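Local coordinates for putative nucleolar GTP-binding protein 1 (Plasmodium falciparum, PDB 2QU8) that probably works as a GTPase of the NOG1 family, which acts in ribosome assembly, and is seen here with GDP bound, at residues H107-I112 and E201-D206. Numbering follows the deposited sequence.
Sequences HINGVI and ELLKND
The peptide joining Gly110 to Val111 turns one face to Leu203, which lies over it almost along the normal: CG stands 4.0 Å from Val111 N, and CD2 4.1 Å from Gly110 C. Gly110 meets Leu203 through its backbone carbonyl carbon alone. A leucine suits the place because its two branches can serve different groups: the CG-CD2 arm lies along the peptide, while CD1 turns to Asn109 O. The second flat group, the Asn109 amide, is met from its oxygen end. Leu203 CD2 sits 3.8 Å from Asn109 OD1, beyond the oxygen and clearly off the amide plane, with a CG-OD1-CD2 angle of about 145°. With CG anti to the backbone N (chi1 178°), the amide reaches toward the helix. Polar partners fix it at both ends: OD1 accepts a hydrogen bond from Gln207 NE2, one turn on from Leu203, and ND2 donates to His28 O. Asparagine thus ties the chain entering the strand to the helix and to the loop that leads into strand 30-35, while Leu203 supplies the greasy side.

Val111 points toward the helix. Its CB packs 4.0 Å from Leu203 CG, the two side chains passing at a slant, and Val111 CG2 lies 4.3 Å from Leu202 CB. A compact beta-branched residue fits where backbone and helix come close, the CA atoms of Val111 and Leu203 being 5.6 Å apart. No hydrogen bond links the two segments directly.

The contact lays helix 192-222 against the beginning of strand 110-117, their local axes 8.0 Å apart at 126°. Within the central sheet this strand runs between strands 30-35 and 145-150; Leu203 also touches Lys30 and Leu202 touches Val146, so the helix spans all three, as in the alpha/beta fold of P-loop GTPases.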
loop_
_atom_site.group_PDB
_atom_site.type_symbol
_atom_site.label_atom_id
_atom_site.label_comp_id
_atom_site.label_asym_id
_atom_site.label_seq_id
_atom_site.Cartn_x
_atom_site.Cartn_y
_atom_site.Cartn_z
ATOM N N HIS A 107 10.846 5.118 -2.552
ATOM C CA HIS A 107 11.262 6.515 -2.387
ATOM C C HIS A 107 10.331 7.533 -3.052
ATOM O O HIS A 107 10.632 8.723 -3.069
ATOM C CB HIS A 107 12.701 6.703 -2.879
ATOM C CG HIS A 107 13.730 6.176 -1.929
ATOM N ND1 HIS A 107 14.128 4.855 -1.912
ATOM C CD2 HIS A 107 14.431 6.790 -0.948
ATOM C CE1 HIS A 107 15.032 4.680 -0.967
ATOM N NE2 HIS A 107 15.234 5.839 -0.367
ATOM N N ILE A 108 9.205 7.064 -3.591
ATOM C CA ILE A 108 8.190 7.934 -4.209
ATOM C C ILE A 108 7.369 8.649 -3.123
ATOM O O ILE A 108 7.382 8.237 -1.964
ATOM C CB ILE A 108 7.232 7.113 -5.132
ATOM C CG1 ILE A 108 8.014 6.271 -6.152
ATOM C CG2 ILE A 108 6.200 8.001 -5.832
ATOM C CD1 ILE A 108 8.443 6.977 -7.416
ATOM N N ASN A 109 6.663 9.713 -3.510
ATOM C CA ASN A 109 5.759 10.449 -2.620
ATOM C C ASN A 109 4.479 9.635 -2.389
ATOM O O ASN A 109 3.420 9.955 -2.930
ATOM C CB ASN A 109 5.456 11.830 -3.233
ATOM C CG ASN A 109 4.475 12.667 -2.405
ATOM O OD1 ASN A 109 4.217 12.386 -1.239
ATOM N ND2 ASN A 109 3.931 13.707 -3.022
ATOM N N GLY A 110 4.579 8.577 -1.586
ATOM C CA GLY A 110 3.473 7.626 -1.459
ATOM C C GLY A 110 3.101 7.079 -0.091
ATOM O O GLY A 110 3.873 7.165 0.874
ATOM N N VAL A 111 1.892 6.525 -0.027
ATOM C CA VAL A 111 1.409 5.758 1.111
ATOM C C VAL A 111 1.234 4.316 0.612
ATOM O O VAL A 111 0.848 4.107 -0.534
ATOM C CB VAL A 111 0.062 6.335 1.643
ATOM C CG1 VAL A 111 -1.004 6.367 0.548
ATOM C CG2 VAL A 111 -0.443 5.558 2.839
ATOM N N ILE A 112 1.535 3.333 1.453
ATOM C CA ILE A 112 1.393 1.925 1.051
ATOM C C ILE A 112 -0.014 1.451 1.341
ATOM O O ILE A 112 -0.548 1.706 2.422
ATOM C CB ILE A 112 2.370 0.982 1.813
ATOM C CG1 ILE A 112 3.776 1.585 1.903
ATOM C CG2 ILE A 112 2.391 -0.446 1.190
ATOM C CD1 ILE A 112 4.453 1.867 0.561
ATOM N N GLU A 201 -5.672 10.638 3.051
ATOM C CA GLU A 201 -5.511 11.430 4.273
ATOM C C GLU A 201 -4.330 11.002 5.153
ATOM O O GLU A 201 -3.714 11.850 5.797
ATOM C CB GLU A 201 -6.821 11.494 5.072
ATOM C CG GLU A 201 -7.511 12.886 5.056
ATOM C CD GLU A 201 -8.154 13.252 3.715
ATOM O OE1 GLU A 201 -9.379 13.034 3.561
ATOM O OE2 GLU A 201 -7.444 13.762 2.816
ATOM N N LEU A 202 -4.003 9.704 5.170
ATOM C CA LEU A 202 -2.787 9.235 5.841
ATOM C C LEU A 202 -1.546 9.841 5.194
ATOM O O LEU A 202 -0.576 10.170 5.882
ATOM C CB LEU A 202 -2.672 7.706 5.826
ATOM C CG LEU A 202 -2.813 6.891 7.118
ATOM C CD1 LEU A 202 -2.162 5.525 6.912
ATOM C CD2 LEU A 202 -2.201 7.573 8.347
ATOM N N LEU A 203 -1.591 9.978 3.869
ATOM C CA LEU A 203 -0.520 10.613 3.109
ATOM C C LEU A 203 -0.386 12.082 3.506
ATOM O O LEU A 203 0.714 12.547 3.815
ATOM C CB LEU A 203 -0.790 10.510 1.600
ATOM C CG LEU A 203 0.355 10.212 0.620
ATOM C CD1 LEU A 203 0.009 10.734 -0.766
ATOM C CD2 LEU A 203 1.706 10.741 1.076
ATOM N N LYS A 204 -1.510 12.799 3.500
ATOM C CA LYS A 204 -1.536 14.212 3.891
ATOM C C LYS A 204 -0.862 14.389 5.246
ATOM O O LYS A 204 0.105 15.140 5.370
ATOM C CB LYS A 204 -2.971 14.753 3.945
ATOM C CG LYS A 204 -3.842 14.501 2.702
ATOM C CD LYS A 204 -3.448 15.352 1.487
ATOM C CE LYS A 204 -2.406 14.651 0.610
ATOM N NZ LYS A 204 -2.853 13.286 0.163
ATOM N N ASN A 205 -1.359 13.664 6.247
ATOM C CA ASN A 205 -0.825 13.741 7.608
ATOM C C ASN A 205 0.675 13.482 7.699
ATOM O O ASN A 205 1.375 14.138 8.474
ATOM C CB ASN A 205 -1.595 12.811 8.546
ATOM C CG ASN A 205 -3.062 13.198 8.681
ATOM O OD1 ASN A 205 -3.919 12.340 8.887
ATOM N ND2 ASN A 205 -3.358 14.493 8.561
ATOM N N ASP A 206 1.165 12.539 6.897
ATOM C CA ASP A 206 2.598 12.264 6.822
ATOM C C ASP A 206 3.392 13.382 6.161
ATOM O O ASP A 206 4.451 13.757 6.662
ATOM C CB ASP A 206 2.871 10.933 6.131
ATOM C CG ASP A 206 2.820 9.781 7.089
ATOM O OD1 ASP A 206 1.707 9.474 7.575
ATOM O OD2 ASP A 206 3.890 9.197 7.374
#